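Protein-tyrosine-phosphatase (Vibrio vulnificus, PDB 7DHF) probably removes phosphate from phosphotyrosine in proteins, as a low-molecular-weight protein tyrosine phosphatase encoded by the wzb gene. Local coordinates at residues Q113-K118 against I138-Q143; N63-E68 against H133-I138. The protein carries 1 engineered substitution. One frame throughout, in Å; residues are numbered along the deposited sequence.

Interaction 1: Q113-K118 against I138-Q143; sequences QWIGQK and IDEAAQ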
loop_
_atom_site.group_PDB
_atom_site.type_symbol
_atom_site.label_atom_id
_atom_site.label_comp_id
_atom_site.label_asym_id
_atom_site.label_seq_id
_atom_site.Cartn_x
_atom_site.Cartn_y
_atom_site.Cartn_z
ATOM N N GLN A 113 -10.015 -6.269 -0.776
ATOM C CA GLN A 113 -10.761 -7.512 -0.956
ATOM C C GLN A 113 -12.083 -7.493 -0.198
ATOM O O GLN A 113 -13.104 -7.971 -0.707
ATOM C CB GLN A 113 -9.931 -8.718 -0.518
ATOM C CG GLN A 113 -10.768 -9.992 -0.480
ATOM C CD GLN A 113 -9.960 -11.267 -0.385
ATOM O OE1 GLN A 113 -8.732 -11.250 -0.325
ATOM N NE2 GLN A 113 -10.659 -12.392 -0.365
ATOM N N TRP A 114 -12.089 -6.951 1.015
ATOM C CA TRP A 114 -13.223 -7.105 1.917
ATOM C C TRP A 114 -14.251 -5.993 1.790
ATOM O O TRP A 114 -15.256 -6.012 2.510
ATOM C CB TRP A 114 -12.711 -7.210 3.355
ATOM C CG TRP A 114 -11.703 -8.297 3.472
ATOM C CD1 TRP A 114 -10.376 -8.169 3.760
ATOM C CD2 TRP A 114 -11.936 -9.692 3.262
ATOM N NE1 TRP A 114 -9.770 -9.402 3.753
ATOM C CE2 TRP A 114 -10.709 -10.354 3.453
ATOM C CE3 TRP A 114 -13.068 -10.447 2.940
ATOM C CZ2 TRP A 114 -10.580 -11.734 3.333
ATOM C CZ3 TRP A 114 -12.939 -11.818 2.821
ATOM C CH2 TRP A 114 -11.704 -12.447 3.017
ATOM N N ILE A 115 -14.047 -5.054 0.871
ATOM C CA ILE A 115 -15.027 -4.008 0.601
ATOM C C ILE A 115 -15.550 -4.184 -0.818
ATOM O O ILE A 115 -15.636 -3.224 -1.587
ATOM C CB ILE A 115 -14.445 -2.601 0.846
ATOM C CG1 ILE A 115 -13.143 -2.393 0.058
ATOM C CG2 ILE A 115 -14.211 -2.393 2.336
ATOM C CD1 ILE A 115 -12.666 -0.944 0.027
ATOM N N GLY A 116 -15.898 -5.418 -1.173
ATOM C CA GLY A 116 -16.406 -5.708 -2.497
ATOM C C GLY A 116 -15.346 -5.965 -3.540
ATOM O O GLY A 116 -15.632 -5.834 -4.735
ATOM N N GLN A 117 -14.134 -6.330 -3.129
ATOM C CA GLN A 117 -13.020 -6.541 -4.052
ATOM C C GLN A 117 -12.855 -5.338 -4.980
ATOM O O GLN A 117 -12.774 -5.460 -6.204
ATOM C CB GLN A 117 -13.178 -7.856 -4.813
ATOM C CG GLN A 117 -13.297 -9.045 -3.869
ATOM C CD GLN A 117 -13.173 -10.382 -4.563
ATOM O OE1 GLN A 117 -12.095 -10.969 -4.610
ATOM N NE2 GLN A 117 -14.284 -10.883 -5.086
ATOM N N LYS A 118 -12.797 -4.162 -4.367
ATOM C CA LYS A 118 -12.767 -2.889 -5.074
ATOM C C LYS A 118 -11.338 -2.385 -5.211
ATOM O O LYS A 118 -10.538 -2.486 -4.275
ATOM C CB LYS A 118 -13.574 -1.841 -4.305
ATOM C CG LYS A 118 -15.037 -1.722 -4.709
ATOM C CD LYS A 118 -15.845 -0.899 -3.697
ATOM C CE LYS A 118 -15.255 0.483 -3.417
ATOM N NZ LYS A 118 -15.394 1.417 -4.564
ATOM N N ILE A 138 -9.059 2.980 2.021
ATOM C CA ILE A 138 -7.939 2.294 2.660
ATOM C C ILE A 138 -8.284 1.953 4.102
ATOM O O ILE A 138 -8.014 0.843 4.577
ATOM C CB ILE A 138 -6.662 3.149 2.548
ATOM C CG1 ILE A 138 -6.195 3.197 1.091
ATOM C CG2 ILE A 138 -5.560 2.612 3.457
ATOM C CD1 ILE A 138 -5.096 4.204 0.821
ATOM N N ASP A 139 -8.897 2.899 4.816
ATOM C CA ASP A 139 -9.266 2.678 6.210
ATOM C C ASP A 139 -10.264 1.531 6.336
ATOM O O ASP A 139 -10.057 0.592 7.113
ATOM C CB ASP A 139 -9.845 3.978 6.774
ATOM C CG ASP A 139 -10.086 3.922 8.268
ATOM O OD1 ASP A 139 -9.542 3.020 8.936
ATOM O OD2 ASP A 139 -10.810 4.805 8.776
ATOM N N GLU A 140 -11.358 1.590 5.575
ATOM C CA GLU A 140 -12.350 0.520 5.620
ATOM C C GLU A 140 -11.727 -0.822 5.257
ATOM O O GLU A 140 -11.989 -1.840 5.911
ATOM C CB GLU A 140 -13.487 0.834 4.649
ATOM C CG GLU A 140 -14.336 2.034 5.032
ATOM C CD GLU A 140 -15.465 2.280 4.047
ATOM O OE1 GLU A 140 -15.927 1.304 3.417
ATOM O OE2 GLU A 140 -15.890 3.447 3.903
ATOM N N ALA A 141 -10.907 -0.845 4.204
ATOM C CA ALA A 141 -10.298 -2.089 3.751
ATOM C C ALA A 141 -9.323 -2.639 4.784
ATOM O O ALA A 141 -9.277 -3.852 5.021
ATOM C CB ALA A 141 -9.584 -1.845 2.423
ATOM N N ALA A 142 -8.535 -1.760 5.407
ATOM C CA ALA A 142 -7.541 -2.196 6.382
ATOM C C ALA A 142 -8.199 -2.729 7.648
ATOM O O ALA A 142 -7.730 -3.716 8.225
ATOM C CB ALA A 142 -6.603 -1.038 6.715
ATOM N N GLN A 143 -9.272 -2.077 8.106
ATOM C CA GLN A 143 -9.997 -2.576 9.270
ATOM C C GLN A 143 -10.412 -4.023 9.072
ATOM O O GLN A 143 -10.317 -4.840 9.996
ATOM C CB GLN A 143 -11.241 -1.726 9.522
ATOM C CG GLN A 143 -10.976 -0.340 10.058
ATOM C CD GLN A 143 -12.255 0.449 10.226
ATOM O OE1 GLN A 143 -13.305 -0.114 10.542
ATOM N NE2 GLN A 143 -12.180 1.756 10.012
HETATM O O HOH W 1 -10.260 -5.123 2.428
#
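Ile115 carries the apolar part of this contact, setting its two branches on neighbouring residues of the helix. Its CD1 reaches the methyl of Ala141, with CD1 and CB 4.0 Å apart, while its CG2 lies against the first methylene of Glu140, CG2 to CB again 4.0 Å. The torsions explain this division of labour: CG1 stands between the backbone N and the carbonyl carbon (chi1 54°), CG2 falls beside the backbone N, and the extended end of the chain (chi2 168°) carries CD1 on to the alanine. A beta-branched residue suits the place because it offers two separate arms, and the small Ala141 lets the loop come close, with CA atoms of Ile115 and Ala141 6.0 Å apart.

Glu140 takes part through its aliphatic root. Its side chain crosses that of Ile115 at about a right angle, and its carboxylate OE2 accepts a hydrogen bond from NE2 of Gln136, one turn earlier on the helix.

The polar link between the segments runs through a water. It accepts from Trp114 N at 2.9 Å and donates to Ala141 O at 3.1 Å, so the backbones of loop and helix are bridged beside the apolar patch. On the loop side, Gln117 N returns to Gln113 O at 3.1 Å, and Gly116 between them has a positive phi (86°), which glycine, having no side chain, adopts without strain.

The contact is structural packing at the edge of the alpha/beta fold of low-molecular-weight tyrosine phosphatases. Loop 113-118 follows strand 108-110, an outermost strand of the parallel sheet, and packs along helix 128-146: Trp114 meets Trp145 edge-to-face and Lys148 in a cation-pi contact, Phe111 lies against Ala141, and helix 18-29 packs against Ile138 and Ala142.

Interaction 2: N63-E68 against H133-I138; sequences NCVDVE and HAYQLI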
loop_
_atom_site.group_PDB
_atom_site.type_symbol
_atom_site.label_atom_id
_atom_site.label_comp_id
_atom_site.label_asym_id
_atom_site.label_seq_id
_atom_site.Cartn_x
_atom_site.Cartn_y
_atom_site.Cartn_z
ATOM N N ASN A 63 -6.390 11.770 10.886
ATOM C CA ASN A 63 -6.957 10.554 11.453
ATOM C C ASN A 63 -5.986 9.861 12.402
ATOM O O ASN A 63 -6.168 8.684 12.723
ATOM C CB ASN A 63 -7.392 9.608 10.334
ATOM C CG ASN A 63 -8.535 10.169 9.516
ATOM O OD1 ASN A 63 -9.703 9.993 9.862
ATOM N ND2 ASN A 63 -8.209 10.846 8.421
ATOM N N CYS A 64 -4.952 10.574 12.853
ATOM C CA CYS A 64 -4.000 10.047 13.832
ATOM C C CYS A 64 -3.228 8.843 13.293
ATOM O O CYS A 64 -2.935 7.894 14.022
ATOM C CB CYS A 64 -4.655 9.750 15.184
ATOM S SG CYS A 64 -5.181 11.227 16.090
ATOM N N VAL A 65 -2.894 8.887 12.007
ATOM C CA VAL A 65 -2.024 7.902 11.376
ATOM C C VAL A 65 -0.797 8.638 10.858
ATOM O O VAL A 65 -0.921 9.617 10.112
ATOM C CB VAL A 65 -2.740 7.139 10.246
ATOM C CG1 VAL A 65 -1.755 6.263 9.478
ATOM C CG2 VAL A 65 -3.867 6.287 10.812
ATOM N N ASP A 66 0.380 8.161 11.252
ATOM C CA ASP A 66 1.646 8.818 10.948
ATOM C C ASP A 66 2.215 8.245 9.655
ATOM O O ASP A 66 2.578 7.067 9.598
ATOM C CB ASP A 66 2.612 8.611 12.112
ATOM C CG ASP A 66 3.941 9.317 11.913
ATOM O OD1 ASP A 66 4.212 9.791 10.792
ATOM O OD2 ASP A 66 4.715 9.406 12.889
ATOM N N VAL A 67 2.298 9.083 8.622
ATOM C CA VAL A 67 2.933 8.732 7.359
ATOM C C VAL A 67 4.178 9.585 7.111
ATOM O O VAL A 67 4.595 9.774 5.973
ATOM C CB VAL A 67 1.936 8.788 6.184
ATOM C CG1 VAL A 67 2.467 8.014 4.978
ATOM C CG2 VAL A 67 0.580 8.233 6.603
ATOM N N GLU A 68 4.772 10.108 8.178
ATOM C CA GLU A 68 6.039 10.804 8.066
ATOM C C GLU A 68 7.175 9.794 7.952
ATOM O O GLU A 68 7.022 8.607 8.256
ATOM C CB GLU A 68 6.264 11.684 9.295
ATOM C CG GLU A 68 5.305 12.862 9.403
ATOM C CD GLU A 68 5.672 14.005 8.478
ATOM O OE1 GLU A 68 6.732 13.929 7.823
ATOM O OE2 GLU A 68 4.900 14.984 8.408
ATOM N N HIS A 133 -11.030 10.481 -0.220
ATOM C CA HIS A 133 -11.689 9.285 -0.735
ATOM C C HIS A 133 -10.767 8.076 -0.647
ATOM O O HIS A 133 -11.178 6.993 -0.212
ATOM C CB HIS A 133 -12.127 9.521 -2.182
ATOM C CG HIS A 133 -12.708 8.311 -2.845
ATOM N ND1 HIS A 133 -13.909 7.754 -2.460
ATOM C CD2 HIS A 133 -12.256 7.554 -3.872
ATOM C CE1 HIS A 133 -14.169 6.706 -3.219
ATOM N NE2 HIS A 133 -13.182 6.562 -4.085
ATOM N N ALA A 134 -9.508 8.241 -1.062
ATOM C CA ALA A 134 -8.557 7.140 -0.979
ATOM C C ALA A 134 -8.363 6.695 0.463
ATOM O O ALA A 134 -8.359 5.492 0.752
ATOM C CB ALA A 134 -7.222 7.550 -1.600
ATOM N N TYR A 135 -8.211 7.650 1.386
ATOM C CA TYR A 135 -8.025 7.280 2.784
ATOM C C TYR A 135 -9.230 6.514 3.311
ATOM O O TYR A 135 -9.076 5.526 4.039
ATOM C CB TYR A 135 -7.754 8.510 3.655
ATOM C CG TYR A 135 -7.352 8.102 5.051
ATOM C CD1 TYR A 135 -6.017 7.935 5.382
ATOM C CD2 TYR A 135 -8.309 7.825 6.020
ATOM C CE1 TYR A 135 -5.640 7.529 6.642
ATOM C CE2 TYR A 135 -7.940 7.414 7.287
ATOM C CZ TYR A 135 -6.603 7.269 7.592
ATOM O OH TYR A 135 -6.220 6.860 8.848
ATOM N N GLN A 136 -10.438 6.955 2.955
ATOM C CA GLN A 136 -11.641 6.273 3.420
ATOM C C GLN A 136 -11.640 4.809 3.000
ATOM O O GLN A 136 -11.881 3.915 3.819
ATOM C CB GLN A 136 -12.881 6.983 2.878
ATOM C CG GLN A 136 -14.195 6.370 3.338
ATOM C CD GLN A 136 -14.425 6.540 4.825
ATOM O OE1 GLN A 136 -13.993 7.527 5.419
ATOM N NE2 GLN A 136 -15.108 5.579 5.433
ATOM N N LEU A 137 -11.388 4.545 1.716
ATOM C CA LEU A 137 -11.364 3.166 1.240
ATOM C C LEU A 137 -10.243 2.378 1.901
ATOM O O LEU A 137 -10.436 1.224 2.296
ATOM C CB LEU A 137 -11.222 3.131 -0.281
ATOM C CG LEU A 137 -12.387 3.707 -1.088
ATOM C CD1 LEU A 137 -12.063 3.676 -2.574
ATOM C CD2 LEU A 137 -13.686 2.962 -0.813
ATOM N N ILE A 138 -9.059 2.980 2.021
ATOM C CA ILE A 138 -7.939 2.294 2.660
ATOM C C ILE A 138 -8.284 1.953 4.102
ATOM O O ILE A 138 -8.014 0.843 4.577
ATOM C CB ILE A 138 -6.662 3.149 2.548
ATOM C CG1 ILE A 138 -6.195 3.197 1.091
ATOM C CG2 ILE A 138 -5.560 2.612 3.457
ATOM C CD1 ILE A 138 -5.096 4.204 0.821
#
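Tyr135 and Asn63 approach from opposite directions and overlap nearly flat, the amide plane of Asn63 tilted only 15° from the phenol ring. The amide does not sit over the ring centre: its ND2 lies 3.6 Å above the plane, displaced toward the rim, and is 3.6 Å from CE2 of Tyr135. Asn63 CB continues the overlap toward the phenol end, 3.7 Å from CZ of Tyr135. A flat, polar amide suits this position, since it can lie along an aromatic face while using its N-H elsewhere; here ND2 donates to the carbonyl O of Val59, which fixes how the amide is turned.

Val65 comes to the same ring from another side. Its CG2 lies at the ring edge, near the ring plane, and closely approaches the hydroxyl, with CG2 and Tyr135 OH 3.1 Å apart. Of the two branches of this valine, CG2, beside the backbone N, is the one turned to the hydroxyl.

The chain passes through these residues in a Schellman motif that ends helix 54-61. Cys64 is its C-prime residue, with a positive phi (63°), and Val65 N and Cys64 N return to the carbonyls of Ala60 and Lys61. The turn brings Asn63 over the ring face and Val65 to its edge, while the CB of Cys64 points away from the helix 133-138; an interchain disulfide through Cys64 has been seen for this protein.

Tyr135 extends from helix 128-146 with CG anti to its backbone N (chi1 -171°), long enough to reach across a CA separation of 9.3 Å between Asn63 and Tyr135. Val59 and Ala60 of helix 54-61 also touch it, as do Thr21 and Val25 of helix 18-29. Farther along the loop, Asp66 OD1 accepts from Glu68 N at 2.7 Å in an Asx turn.

Both contacts use helix 128-146, interaction 2 its earlier part and interaction 1 the next turns, with Ile138 common to both; their centres lie 13 Å apart. Their segments alternate along the chain: 63-68, then 113-118, then the helical 133-138 and 138-143. The helix is thus fastened to two loops, one following helix 54-61 and the other following strand 108-110. The contacts meet directly where Ile115 CD1 packs on Leu137 O at 3.8 Å. Ala141 and Tyr135 stand about 10 and 9 Å, side chain to side chain, from the predicted active-site Arg18, so both contacts are near the active site without forming it.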